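Local coordinates for protein phosphoglycerol transferase GacH (Streptococcus pyogenes MGAS5005, PDB 6DGM) that probably transfers glycerol phosphate onto the rhamnose polysaccharide of the streptococcal cell wall, through an extracellular metal-binding domain of the sulfatase and lipoteichoic acid synthase type, at residues E12-I17 with K369-K374; P6-Q11 with I354-K359; E115-M120 with K149-N154. All blocks are in the same frame, centred on the assembly; numbering follows the deposited sequence.

Contact 1: residues E12-I17 with K369-K374; sequences ETIASI and KGYLLK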
ATOM      1  N   GLU A  12     -23.308 -22.417   3.363  1.00 28.80           N
ATOM      2  CA  GLU A  12     -23.043 -22.841   4.735  1.00 30.67           C
ATOM      3  C   GLU A  12     -21.620 -22.499   5.158  1.00 28.89           C
ATOM      4  O   GLU A  12     -21.384 -22.075   6.297  1.00 29.73           O
ATOM      5  CB  GLU A  12     -23.327 -24.342   4.885  1.00 35.22           C
ATOM      6  CG  GLU A  12     -24.808 -24.688   4.863  1.00 45.58           C
ATOM      7  CD  GLU A  12     -25.077 -26.173   5.095  1.00 60.44           C
ATOM      8  OE1 GLU A  12     -24.105 -26.961   5.100  1.00 64.32           O
ATOM      9  OE2 GLU A  12     -26.262 -26.553   5.276  1.00 66.25           O
ATOM     10  N   THR A  13     -20.652 -22.666   4.261  1.00 27.00           N
ATOM     11  CA  THR A  13     -19.286 -22.288   4.606  1.00 26.63           C
ATOM     12  C   THR A  13     -19.166 -20.791   4.865  1.00 25.79           C
ATOM     13  O   THR A  13     -18.504 -20.372   5.821  1.00 26.64           O
ATOM     14  CB  THR A  13     -18.333 -22.737   3.494  1.00 26.57           C
ATOM     15  OG1 THR A  13     -18.253 -24.164   3.500  1.00 28.20           O
ATOM     16  CG2 THR A  13     -16.942 -22.133   3.681  1.00 26.23           C
ATOM     17  N   ILE A  14     -19.780 -19.968   4.019  1.00 25.13           N
ATOM     18  CA  ILE A  14     -19.740 -18.522   4.240  1.00 23.80           C
ATOM     19  C   ILE A  14     -20.405 -18.170   5.568  1.00 25.04           C
ATOM     20  O   ILE A  14     -19.910 -17.322   6.317  1.00 25.50           O
ATOM     21  CB  ILE A  14     -20.377 -17.775   3.050  1.00 24.11           C
ATOM     22  CG1 ILE A  14     -19.500 -17.858   1.797  1.00 22.34           C
ATOM     23  CG2 ILE A  14     -20.674 -16.332   3.422  1.00 25.33           C
ATOM     24  CD1 ILE A  14     -18.170 -17.170   1.907  1.00 22.76           C
ATOM     25  N   ALA A  15     -21.520 -18.833   5.897  1.00 26.17           N
ATOM     26  CA  ALA A  15     -22.166 -18.580   7.184  1.00 28.38           C
ATOM     27  C   ALA A  15     -21.233 -18.917   8.344  1.00 28.84           C
ATOM     28  O   ALA A  15     -21.155 -18.168   9.327  1.00 28.78           O
ATOM     29  CB  ALA A  15     -23.482 -19.363   7.280  1.00 30.26           C
ATOM     30  N   SER A  16     -20.512 -20.042   8.251  1.00 29.82           N
ATOM     31  CA  SER A  16     -19.603 -20.428   9.328  1.00 30.14           C
ATOM     32  C   SER A  16     -18.487 -19.406   9.492  1.00 28.08           C
ATOM     33  O   SER A  16     -18.100 -19.065  10.620  1.00 28.85           O
ATOM     34  CB  SER A  16     -18.995 -21.805   9.049  1.00 35.24           C
ATOM     35  OG  SER A  16     -20.013 -22.780   8.941  1.00 47.27           O
ATOM     36  N   ILE A  17     -17.953 -18.915   8.372  1.00 25.66           N
ATOM     37  CA  ILE A  17     -16.888 -17.919   8.420  1.00 24.97           C
ATOM     38  C   ILE A  17     -17.410 -16.632   9.026  1.00 25.59           C
ATOM     39  O   ILE A  17     -16.757 -16.021   9.882  1.00 26.45           O
ATOM     40  CB  ILE A  17     -16.315 -17.681   7.009  1.00 23.59           C
ATOM     41  CG1 ILE A  17     -15.656 -18.950   6.482  1.00 23.80           C
ATOM     42  CG2 ILE A  17     -15.329 -16.518   7.007  1.00 23.62           C
ATOM     43  CD1 ILE A  17     -15.416 -18.914   4.977  1.00 22.99           C
ATOM     44  N   LYS A 369     -21.044 -15.868  -5.517  1.00 27.96           N
ATOM     45  CA  LYS A 369     -22.494 -15.757  -5.431  1.00 26.68           C
ATOM     46  C   LYS A 369     -22.985 -14.614  -4.551  1.00 26.23           C
ATOM     47  O   LYS A 369     -24.197 -14.356  -4.513  1.00 26.84           O
ATOM     48  CB  LYS A 369     -23.055 -17.066  -4.855  1.00 29.05           C
ATOM     49  CG  LYS A 369     -22.743 -18.309  -5.671  1.00 33.67           C
ATOM     50  CD  LYS A 369     -23.559 -18.345  -6.941  1.00 39.64           C
ATOM     51  CE  LYS A 369     -23.453 -19.701  -7.612  1.00 43.81           C
ATOM     52  NZ  LYS A 369     -24.343 -19.761  -8.796  1.00 48.04           N
ATOM     53  N   GLY A 370     -22.100 -13.935  -3.830  1.00 24.49           N
ATOM     54  CA  GLY A 370     -22.548 -12.876  -2.940  1.00 25.18           C
ATOM     55  C   GLY A 370     -23.340 -13.393  -1.761  1.00 25.52           C
ATOM     56  O   GLY A 370     -24.313 -12.752  -1.340  1.00 27.16           O
ATOM     57  N   TYR A 371     -22.953 -14.553  -1.223  1.00 23.99           N
ATOM     58  CA  TYR A 371     -23.609 -15.081  -0.038  1.00 24.73           C
ATOM     59  C   TYR A 371     -23.471 -14.139   1.150  1.00 25.73           C
ATOM     60  O   TYR A 371     -24.313 -14.158   2.055  1.00 27.55           O
ATOM     61  CB  TYR A 371     -23.019 -16.447   0.318  1.00 24.47           C
ATOM     62  CG  TYR A 371     -23.345 -17.544  -0.660  1.00 26.37           C
ATOM     63  CD1 TYR A 371     -24.643 -17.725  -1.124  1.00 31.14           C
ATOM     64  CD2 TYR A 371     -22.361 -18.421  -1.107  1.00 24.78           C
ATOM     65  CE1 TYR A 371     -24.953 -18.742  -2.015  1.00 33.48           C
ATOM     66  CE2 TYR A 371     -22.665 -19.443  -1.997  1.00 27.34           C
ATOM     67  CZ  TYR A 371     -23.966 -19.594  -2.449  1.00 31.42           C
ATOM     68  OH  TYR A 371     -24.300 -20.596  -3.335  1.00 32.95           O
ATOM     69  N   LEU A 372     -22.413 -13.320   1.176  1.00 23.40           N
ATOM     70  CA  LEU A 372     -22.217 -12.428   2.306  1.00 24.89           C
ATOM     71  C   LEU A 372     -23.294 -11.354   2.406  1.00 27.91           C
ATOM     72  O   LEU A 372     -23.378 -10.694   3.448  1.00 30.47           O
ATOM     73  CB  LEU A 372     -20.849 -11.768   2.221  1.00 23.31           C
ATOM     74  CG  LEU A 372     -19.704 -12.661   2.670  1.00 23.93           C
ATOM     75  CD1 LEU A 372     -18.373 -12.054   2.265  1.00 23.65           C
ATOM     76  CD2 LEU A 372     -19.727 -12.866   4.161  1.00 24.34           C
ATOM     77  N   LEU A 373     -24.114 -11.169   1.366  1.00 29.74           N
ATOM     78  CA  LEU A 373     -25.181 -10.173   1.438  1.00 33.27           C
ATOM     79  C   LEU A 373     -26.191 -10.504   2.527  1.00 35.89           C
ATOM     80  O   LEU A 373     -26.917  -9.617   2.986  1.00 39.21           O
ATOM     81  CB  LEU A 373     -25.879 -10.043   0.083  1.00 36.77           C
ATOM     82  CG  LEU A 373     -24.991  -9.534  -1.059  1.00 43.24           C
ATOM     83  CD1 LEU A 373     -25.735  -9.636  -2.380  1.00 48.20           C
ATOM     84  CD2 LEU A 373     -24.527  -8.103  -0.825  1.00 47.26           C
ATOM     85  N   LYS A 374     -26.254 -11.759   2.948  1.00 34.60           N
ATOM     86  CA  LYS A 374     -27.142 -12.170   4.019  1.00 35.86           C
ATOM     87  C   LYS A 374     -26.512 -11.996   5.394  1.00 36.73           C
ATOM     88  O   LYS A 374     -27.205 -12.151   6.401  1.00 43.05           O
ATOM     89  CB  LYS A 374     -27.559 -13.623   3.794  1.00 40.42           C
ATOM     90  CG  LYS A 374     -28.688 -14.077   4.689  1.00 49.66           C
ATOM     91  CD  LYS A 374     -29.307 -15.371   4.186  1.00 56.78           C
ATOM     92  CE  LYS A 374     -30.394 -15.862   5.140  1.00 62.35           C
ATOM     93  NZ  LYS A 374     -31.032 -17.114   4.649  1.00 65.93           N
TER
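The first turns of the N-terminal helix 11-29 rest on the 3-10 turn 371-374, which follows helix 349-365 near the C-terminal end, and I14 is the residue that joins them to Y371 and L372. The two branches of I14 divide the work. CG2 reaches CB of Y371 at 3.9 Å and CD2 of L372 at 3.7 Å, while CG1 lies at the edge of the Y371 ring, near its plane, 4.1 Å from CD2. A chi1 of -71° sets CG1 beside the backbone N and turns CG2 to the far side from it, toward Y371 and L372, and I14 crosses both at about a right angle. A beta-branched residue suits this place because it offers carbon to two neighbours at once. The Y371 ring is also backed on one face by CB of K369, 3.6 Å above its plane. The turn is tied down by D364, whose carboxylate accepts the backbone N-H of Y371 and of L372. G370, at positive phi (68°), makes the bend before it. The result is a buried apolar contact in which a helix packs through a single isoleucine on a 3-10 turn, joining the N-terminal helix to the C-terminal tail.

Contact 2: residues P6-Q11 with I354-K359; sequences PTNYSQ and IQNDLK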
ATOM      1  N   PRO A   6     -12.983 -22.076  -4.181  1.00 23.31           N
ATOM      2  CA  PRO A   6     -12.587 -23.016  -3.128  1.00 23.57           C
ATOM      3  C   PRO A   6     -13.483 -24.250  -3.139  1.00 24.07           C
ATOM      4  O   PRO A   6     -14.690 -24.171  -3.390  1.00 25.43           O
ATOM      5  CB  PRO A   6     -12.765 -22.205  -1.839  1.00 23.91           C
ATOM      6  CG  PRO A   6     -12.631 -20.783  -2.276  1.00 23.50           C
ATOM      7  CD  PRO A   6     -13.255 -20.728  -3.639  1.00 23.75           C
ATOM      8  N   THR A   7     -12.880 -25.405  -2.861  1.00 23.39           N
ATOM      9  CA  THR A   7     -13.629 -26.647  -2.951  1.00 28.37           C
ATOM     10  C   THR A   7     -14.778 -26.696  -1.949  1.00 28.26           C
ATOM     11  O   THR A   7     -15.772 -27.384  -2.192  1.00 30.74           O
ATOM     12  CB  THR A   7     -12.705 -27.855  -2.780  1.00 34.50           C
ATOM     13  OG1 THR A   7     -12.028 -27.781  -1.524  1.00 38.86           O
ATOM     14  CG2 THR A   7     -11.682 -27.896  -3.901  1.00 35.69           C
ATOM     15  N   ASN A   8     -14.678 -25.963  -0.840  1.00 27.50           N
ATOM     16  CA  ASN A   8     -15.726 -25.950   0.173  1.00 28.49           C
ATOM     17  C   ASN A   8     -16.605 -24.702   0.109  1.00 27.06           C
ATOM     18  O   ASN A   8     -17.370 -24.443   1.045  1.00 27.57           O
ATOM     19  CB  ASN A   8     -15.114 -26.087   1.570  1.00 29.60           C
ATOM     20  CG  ASN A   8     -14.198 -24.930   1.925  1.00 28.13           C
ATOM     21  OD1 ASN A   8     -13.676 -24.230   1.047  1.00 27.11           O
ATOM     22  ND2 ASN A   8     -13.997 -24.721   3.221  1.00 28.01           N
ATOM     23  N   TYR A   9     -16.533 -23.938  -0.979  1.00 26.26           N
ATOM     24  CA  TYR A   9     -17.385 -22.766  -1.121  1.00 24.91           C
ATOM     25  C   TYR A   9     -18.851 -23.164  -1.189  1.00 25.76           C
ATOM     26  O   TYR A   9     -19.245 -24.043  -1.961  1.00 26.34           O
ATOM     27  CB  TYR A   9     -16.995 -21.993  -2.378  1.00 24.05           C
ATOM     28  CG  TYR A   9     -17.816 -20.734  -2.598  1.00 23.15           C
ATOM     29  CD1 TYR A   9     -17.599 -19.601  -1.826  1.00 21.32           C
ATOM     30  CD2 TYR A   9     -18.790 -20.686  -3.580  1.00 24.02           C
ATOM     31  CE1 TYR A   9     -18.344 -18.455  -2.029  1.00 21.07           C
ATOM     32  CE2 TYR A   9     -19.531 -19.553  -3.800  1.00 23.63           C
ATOM     33  CZ  TYR A   9     -19.309 -18.433  -3.023  1.00 22.89           C
ATOM     34  OH  TYR A   9     -20.048 -17.298  -3.273  1.00 24.38           O
ATOM     35  N   SER A  10     -19.666 -22.477  -0.389  1.00 25.78           N
ATOM     36  CA  SER A  10     -21.080 -22.767  -0.254  1.00 28.09           C
ATOM     37  C   SER A  10     -21.658 -21.728   0.688  1.00 27.20           C
ATOM     38  O   SER A  10     -20.924 -21.041   1.414  1.00 26.03           O
ATOM     39  CB  SER A  10     -21.329 -24.161   0.326  1.00 29.99           C
ATOM     40  OG  SER A  10     -20.997 -24.190   1.699  1.00 29.32           O
ATOM     41  N   GLN A  11     -22.990 -21.629   0.672  1.00 28.32           N
ATOM     42  CA  GLN A  11     -23.686 -20.750   1.605  1.00 29.09           C
ATOM     43  C   GLN A  11     -23.355 -21.114   3.049  1.00 29.52           C
ATOM     44  O   GLN A  11     -23.130 -20.227   3.883  1.00 30.09           O
ATOM     45  CB  GLN A  11     -25.195 -20.838   1.339  1.00 34.82           C
ATOM     46  CG  GLN A  11     -26.006 -19.687   1.905  1.00 41.94           C
ATOM     47  CD  GLN A  11     -27.478 -19.738   1.510  1.00 50.72           C
ATOM     48  OE1 GLN A  11     -27.850 -20.360   0.517  1.00 49.42           O
ATOM     49  NE2 GLN A  11     -28.320 -19.079   2.293  1.00 57.88           N
ATOM     50  N   ILE A 354      -6.512 -20.530   7.683  1.00 21.80           N
ATOM     51  CA  ILE A 354      -6.917 -19.133   7.628  1.00 20.37           C
ATOM     52  C   ILE A 354      -7.064 -18.677   6.176  1.00 20.48           C
ATOM     53  O   ILE A 354      -7.983 -17.919   5.841  1.00 20.57           O
ATOM     54  CB  ILE A 354      -5.930 -18.275   8.438  1.00 21.69           C
ATOM     55  CG1 ILE A 354      -5.976 -18.659   9.924  1.00 25.86           C
ATOM     56  CG2 ILE A 354      -6.216 -16.780   8.238  1.00 21.24           C
ATOM     57  CD1 ILE A 354      -4.848 -18.048  10.735  1.00 28.93           C
ATOM     58  N   GLN A 355      -6.169 -19.132   5.292  1.00 21.27           N
ATOM     59  CA  GLN A 355      -6.287 -18.775   3.884  1.00 19.86           C
ATOM     60  C   GLN A 355      -7.559 -19.339   3.274  1.00 19.90           C
ATOM     61  O   GLN A 355      -8.141 -18.708   2.385  1.00 20.34           O
ATOM     62  CB  GLN A 355      -5.045 -19.239   3.110  1.00 19.13           C
ATOM     63  CG  GLN A 355      -3.852 -18.335   3.304  1.00 19.30           C
ATOM     64  CD  GLN A 355      -4.041 -16.945   2.686  1.00 20.50           C
ATOM     65  OE1 GLN A 355      -4.807 -16.757   1.733  1.00 21.11           O
ATOM     66  NE2 GLN A 355      -3.344 -15.961   3.244  1.00 21.25           N
ATOM     67  N   ASN A 356      -8.017 -20.512   3.741  1.00 19.76           N
ATOM     68  CA  ASN A 356      -9.277 -21.036   3.236  1.00 21.62           C
ATOM     69  C   ASN A 356     -10.427 -20.119   3.626  1.00 22.47           C
ATOM     70  O   ASN A 356     -11.331 -19.871   2.819  1.00 23.48           O
ATOM     71  CB  ASN A 356      -9.522 -22.461   3.703  1.00 23.67           C
ATOM     72  CG  ASN A 356     -10.829 -23.005   3.184  1.00 25.34           C
ATOM     73  OD1 ASN A 356     -11.833 -22.972   3.879  1.00 27.95           O
ATOM     74  ND2 ASN A 356     -10.824 -23.496   1.950  1.00 24.62           N
ATOM     75  N   ASP A 357     -10.412 -19.604   4.863  1.00 22.83           N
ATOM     76  CA  ASP A 357     -11.399 -18.600   5.247  1.00 22.18           C
ATOM     77  C   ASP A 357     -11.337 -17.410   4.294  1.00 21.31           C
ATOM     78  O   ASP A 357     -12.361 -16.955   3.768  1.00 21.99           O
ATOM     79  CB  ASP A 357     -11.142 -18.102   6.673  1.00 22.52           C
ATOM     80  CG  ASP A 357     -11.409 -19.148   7.737  1.00 25.12           C
ATOM     81  OD1 ASP A 357     -12.133 -20.125   7.470  1.00 26.62           O
ATOM     82  OD2 ASP A 357     -10.887 -18.981   8.859  1.00 26.70           O
ATOM     83  N   LEU A 358     -10.127 -16.882   4.072  1.00 19.17           N
ATOM     84  CA  LEU A 358      -9.963 -15.714   3.211  1.00 17.97           C
ATOM     85  C   LEU A 358     -10.389 -15.993   1.779  1.00 18.23           C
ATOM     86  O   LEU A 358     -11.079 -15.169   1.166  1.00 18.93           O
ATOM     87  CB  LEU A 358      -8.515 -15.231   3.274  1.00 18.02           C
ATOM     88  CG  LEU A 358      -8.197 -14.046   2.371  1.00 19.48           C
ATOM     89  CD1 LEU A 358      -9.026 -12.838   2.749  1.00 21.31           C
ATOM     90  CD2 LEU A 358      -6.707 -13.705   2.420  1.00 19.16           C
ATOM     91  N   LYS A 359      -9.988 -17.145   1.220  1.00 18.67           N
ATOM     92  CA  LYS A 359     -10.305 -17.431  -0.177  1.00 18.68           C
ATOM     93  C   LYS A 359     -11.812 -17.513  -0.399  1.00 19.47           C
ATOM     94  O   LYS A 359     -12.323 -17.059  -1.427  1.00 19.01           O
ATOM     95  CB  LYS A 359      -9.628 -18.725  -0.620  1.00 19.11           C
ATOM     96  CG  LYS A 359      -8.115 -18.622  -0.779  1.00 19.86           C
ATOM     97  CD  LYS A 359      -7.445 -19.971  -0.958  1.00 24.43           C
ATOM     98  CE  LYS A 359      -5.942 -19.795  -1.089  1.00 31.52           C
ATOM     99  NZ  LYS A 359      -5.212 -21.080  -1.158  1.00 38.55           N
TER
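OD1 of N8 is gripped by two amide nitrogens from helix 349-365: ND2 of N356 donates to it at 3.1 Å, and ND2 of N360, one turn further along, donates as well. The N356 bond is nearly straight (165°), and OD1 lies in the amide plane of N356, yet the donor stands above the carbonyl plane of N8, 35° out of it. The return bond runs from ND2 of N8 to OD1 of N356 at 2.9 Å, with the donor tilted less from the carbonyl plane of N356. The two asparagines approach from opposite directions and pair as reciprocal amides, their planes 43° apart, each giving one N-H and taking one. Asparagine suits both places, since its short amide carries donor and acceptor side by side. The pair ties the two flips together, and N360 settles them, because its ND2 also gives to N8 OD1.

N8 sits in the type I turn P6 to Y9, closed by Y9 N to P6 O at 3.0 Å, and just ahead of S10, the N-cap of helix 11-29, whose OG accepts the backbone N-H of T13. The link therefore holds the lead-in of the N-terminal helix against a helix near the other end of the chain. On N356, the CA-CB bond turns CG directly away from the residue's own N, which carries the amide out from the helix toward the turn. Beside the pair, CG of P6 packs 3.8 Å from the backbone O of K359 and 4.0 Å from its CB. A proline ring gives the turn a rigid apolar patch here, while the extended chain of K359 carries its ammonium away from P6.

Contact 3: residues E115-M120 with K149-N154; sequences EVFPKM and KTVYSN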
ATOM      1  N   GLU A 115      -9.511  -6.216 -14.497  1.00 16.54           N
ATOM      2  CA  GLU A 115     -10.052  -7.559 -14.636  1.00 16.79           C
ATOM      3  C   GLU A 115     -10.847  -8.053 -13.437  1.00 17.30           C
ATOM      4  O   GLU A 115     -11.615  -9.011 -13.584  1.00 19.98           O
ATOM      5  CB  GLU A 115      -8.916  -8.557 -14.867  1.00 16.68           C
ATOM      6  CG  GLU A 115      -8.130  -8.261 -16.130  1.00 18.64           C
ATOM      7  CD  GLU A 115      -6.927  -9.142 -16.296  1.00 22.30           C
ATOM      8  OE1 GLU A 115      -7.074 -10.379 -16.214  1.00 24.55           O
ATOM      9  OE2 GLU A 115      -5.818  -8.605 -16.527  1.00 23.62           O
ATOM     10  N   VAL A 116     -10.628  -7.487 -12.255  1.00 15.17           N
ATOM     11  CA  VAL A 116     -11.303  -7.946 -11.042  1.00 15.93           C
ATOM     12  C   VAL A 116     -12.206  -6.849 -10.463  1.00 16.99           C
ATOM     13  O   VAL A 116     -13.392  -7.093 -10.214  1.00 17.16           O
ATOM     14  CB  VAL A 116     -10.304  -8.460  -9.989  1.00 16.55           C
ATOM     15  CG1 VAL A 116     -11.032  -8.769  -8.656  1.00 18.02           C
ATOM     16  CG2 VAL A 116      -9.596  -9.700 -10.477  1.00 16.51           C
ATOM     17  N   PHE A 117     -11.660  -5.652 -10.276  1.00 17.71           N
ATOM     18  CA  PHE A 117     -12.484  -4.583  -9.704  1.00 18.11           C
ATOM     19  C   PHE A 117     -13.825  -4.433 -10.414  1.00 19.01           C
ATOM     20  O   PHE A 117     -14.854  -4.358  -9.726  1.00 19.56           O
ATOM     21  CB  PHE A 117     -11.739  -3.243  -9.646  1.00 16.35           C
ATOM     22  CG  PHE A 117     -12.537  -2.159  -8.964  1.00 17.44           C
ATOM     23  CD1 PHE A 117     -13.438  -1.394  -9.679  1.00 19.36           C
ATOM     24  CD2 PHE A 117     -12.407  -1.955  -7.607  1.00 17.55           C
ATOM     25  CE1 PHE A 117     -14.191  -0.419  -9.050  1.00 20.54           C
ATOM     26  CE2 PHE A 117     -13.167  -0.973  -6.963  1.00 19.20           C
ATOM     27  CZ  PHE A 117     -14.057  -0.217  -7.694  1.00 19.69           C
ATOM     28  N   PRO A 118     -13.894  -4.377 -11.747  1.00 20.04           N
ATOM     29  CA  PRO A 118     -15.199  -4.130 -12.397  1.00 21.81           C
ATOM     30  C   PRO A 118     -16.204  -5.228 -12.165  1.00 24.28           C
ATOM     31  O   PRO A 118     -17.408  -5.009 -12.352  1.00 27.42           O
ATOM     32  CB  PRO A 118     -14.851  -4.002 -13.887  1.00 22.50           C
ATOM     33  CG  PRO A 118     -13.364  -3.675 -13.902  1.00 21.90           C
ATOM     34  CD  PRO A 118     -12.775  -4.368 -12.714  1.00 20.22           C
ATOM     35  N   LYS A 119     -15.753  -6.409 -11.772  1.00 23.30           N
ATOM     36  CA  LYS A 119     -16.678  -7.508 -11.532  1.00 24.43           C
ATOM     37  C   LYS A 119     -17.187  -7.562 -10.104  1.00 24.18           C
ATOM     38  O   LYS A 119     -18.092  -8.358  -9.821  1.00 25.57           O
ATOM     39  CB  LYS A 119     -16.009  -8.825 -11.913  1.00 26.06           C
ATOM     40  CG  LYS A 119     -15.778  -8.933 -13.419  1.00 31.58           C
ATOM     41  CD  LYS A 119     -15.067 -10.202 -13.819  1.00 40.05           C
ATOM     42  CE  LYS A 119     -14.743 -10.174 -15.314  1.00 47.05           C
ATOM     43  NZ  LYS A 119     -15.900  -9.705 -16.136  1.00 50.63           N
ATOM     44  N   MET A 120     -16.673  -6.724  -9.210  1.00 22.30           N
ATOM     45  CA  MET A 120     -17.084  -6.756  -7.808  1.00 21.60           C
ATOM     46  C   MET A 120     -18.394  -5.997  -7.648  1.00 23.01           C
ATOM     47  O   MET A 120     -18.474  -4.810  -7.965  1.00 25.05           O
ATOM     48  CB  MET A 120     -15.997  -6.145  -6.933  1.00 19.82           C
ATOM     49  CG  MET A 120     -14.669  -6.896  -7.036  1.00 20.07           C
ATOM     50  SD  MET A 120     -13.320  -6.195  -6.087  1.00 20.69           S
ATOM     51  CE  MET A 120     -13.845  -6.502  -4.402  1.00 21.93           C
ATOM     52  N   LYS A 149      -9.570   6.331 -12.755  1.00 14.46           N
ATOM     53  CA  LYS A 149     -10.683   7.261 -12.641  1.00 15.79           C
ATOM     54  C   LYS A 149     -11.985   6.505 -12.414  1.00 16.24           C
ATOM     55  O   LYS A 149     -12.816   6.903 -11.590  1.00 16.43           O
ATOM     56  CB  LYS A 149     -10.779   8.116 -13.899  1.00 16.87           C
ATOM     57  CG  LYS A 149     -11.801   9.234 -13.834  1.00 18.59           C
ATOM     58  CD  LYS A 149     -11.947   9.900 -15.188  1.00 22.18           C
ATOM     59  CE  LYS A 149     -13.015  10.977 -15.200  1.00 26.68           C
ATOM     60  NZ  LYS A 149     -12.571  12.176 -14.470  1.00 28.12           N
ATOM     61  N   THR A 150     -12.174   5.411 -13.149  1.00 16.26           N
ATOM     62  CA  THR A 150     -13.355   4.577 -12.974  1.00 17.63           C
ATOM     63  C   THR A 150     -13.393   3.968 -11.585  1.00 16.31           C
ATOM     64  O   THR A 150     -14.446   3.939 -10.937  1.00 16.32           O
ATOM     65  CB  THR A 150     -13.318   3.476 -14.029  1.00 21.13           C
ATOM     66  OG1 THR A 150     -13.394   4.082 -15.316  1.00 24.16           O
ATOM     67  CG2 THR A 150     -14.470   2.525 -13.833  1.00 21.94           C
ATOM     68  N   VAL A 151     -12.245   3.494 -11.101  1.00 15.03           N
ATOM     69  CA  VAL A 151     -12.190   2.868  -9.786  1.00 15.49           C
ATOM     70  C   VAL A 151     -12.562   3.879  -8.703  1.00 15.82           C
ATOM     71  O   VAL A 151     -13.439   3.629  -7.872  1.00 16.30           O
ATOM     72  CB  VAL A 151     -10.792   2.288  -9.531  1.00 16.96           C
ATOM     73  CG1 VAL A 151     -10.641   1.832  -8.095  1.00 18.22           C
ATOM     74  CG2 VAL A 151     -10.516   1.147 -10.481  1.00 18.17           C
ATOM     75  N   TYR A 152     -11.881   5.031  -8.687  1.00 15.18           N
ATOM     76  CA  TYR A 152     -12.138   5.997  -7.625  1.00 14.46           C
ATOM     77  C   TYR A 152     -13.528   6.603  -7.729  1.00 15.24           C
ATOM     78  O   TYR A 152     -14.124   6.917  -6.701  1.00 14.86           O
ATOM     79  CB  TYR A 152     -11.021   7.052  -7.542  1.00 13.97           C
ATOM     80  CG  TYR A 152      -9.761   6.445  -6.969  1.00 14.74           C
ATOM     81  CD1 TYR A 152      -9.702   6.063  -5.631  1.00 15.19           C
ATOM     82  CD2 TYR A 152      -8.645   6.213  -7.770  1.00 14.64           C
ATOM     83  CE1 TYR A 152      -8.562   5.490  -5.104  1.00 14.51           C
ATOM     84  CE2 TYR A 152      -7.508   5.624  -7.250  1.00 14.11           C
ATOM     85  CZ  TYR A 152      -7.482   5.256  -5.907  1.00 14.33           C
ATOM     86  OH  TYR A 152      -6.380   4.665  -5.345  1.00 14.22           O
ATOM     87  N   SER A 153     -14.060   6.763  -8.941  1.00 15.49           N
ATOM     88  CA  SER A 153     -15.443   7.193  -9.108  1.00 15.70           C
ATOM     89  C   SER A 153     -16.412   6.178  -8.509  1.00 15.99           C
ATOM     90  O   SER A 153     -17.349   6.540  -7.791  1.00 16.67           O
ATOM     91  CB  SER A 153     -15.736   7.432 -10.587  1.00 20.87           C
ATOM     92  OG  SER A 153     -17.107   7.758 -10.766  1.00 26.42           O
ATOM     93  N   ASN A 154     -16.197   4.896  -8.789  1.00 15.93           N
ATOM     94  CA  ASN A 154     -17.099   3.885  -8.246  1.00 16.27           C
ATOM     95  C   ASN A 154     -16.928   3.694  -6.751  1.00 16.65           C
ATOM     96  O   ASN A 154     -17.862   3.210  -6.095  1.00 17.68           O
ATOM     97  CB  ASN A 154     -16.920   2.578  -8.987  1.00 16.97           C
ATOM     98  CG  ASN A 154     -17.675   2.561 -10.284  1.00 19.24           C
ATOM     99  OD1 ASN A 154     -18.885   2.804 -10.316  1.00 18.79           O
ATOM    100  ND2 ASN A 154     -16.976   2.315 -11.364  1.00 22.39           N
TER
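The ring of F117 meets helix 148-154 with one face and one edge. Over the face stands V151: its CG1 lies 4.0 Å from the ring centroid and 14° off the normal, displaced toward the CE2-CZ rim, a CH-pi contact whose methyl is closest to CE2, at 3.9 Å. The other methyl, CG2, lies over the same face on the CD1 side, 4.0 Å from CD1, so the fork of the valine spreads across the aromatic face. At the ring's edge, near its plane, CB of N154 approaches CE1 at 4.1 Å. The carbonyl O of V151 also comes to 3.9 Å from CZ, and the ring thus touches helix backbone as well as side chains.

F117 opens the short 3-10 turn 117-119, in the loop between helix 112-115 and strand 135-139. At chi1 -176° the benzyl group stretches away from its own N-H and across to the helix. Helix 148-154 leads into strand 159-162, an outer strand of the large mixed sheet of this alkaline phosphatase-like sulfatase domain, so the phenylalanine joins the 115-120 loop to a helix that precedes an outer strand of the central sheet. P123 touches the ring too, and Y113 touches V151. The side chain of V151 is about 12 Å from the bound sn-glycerol-1-phosphate and takes no part in that pocket.

Each residue type fits its task. A large flat ring can span the distance between turn and helix and present a broad surface, whereas valine is short enough to lie against the ring face with both methyls in use. N154 belongs to the last turn of the helix and is exposed: its aliphatic CB alone borders the phenylalanine.

Contacts 1 and 2 are neighbours, their centres 10 Å apart, and both join the N-terminal part of the chain to its C-terminal part. Their segments alternate in sequence: 6-11 leads into helix 11-29, which carries 12-17, and helix 349-365, which carries 354-359, precedes 369-374. They also touch directly, N8 O with T13 OG1 and K369 N with Y9 OH. Contact 3 is separate, 23 and 24 Å away between centres, and nested in the long loop that both others close. It lies in the sulfatase-like domain, nearer the centre of the chain. The two chain ends are thus clasped together at one flank of the alkaline phosphatase-like domain.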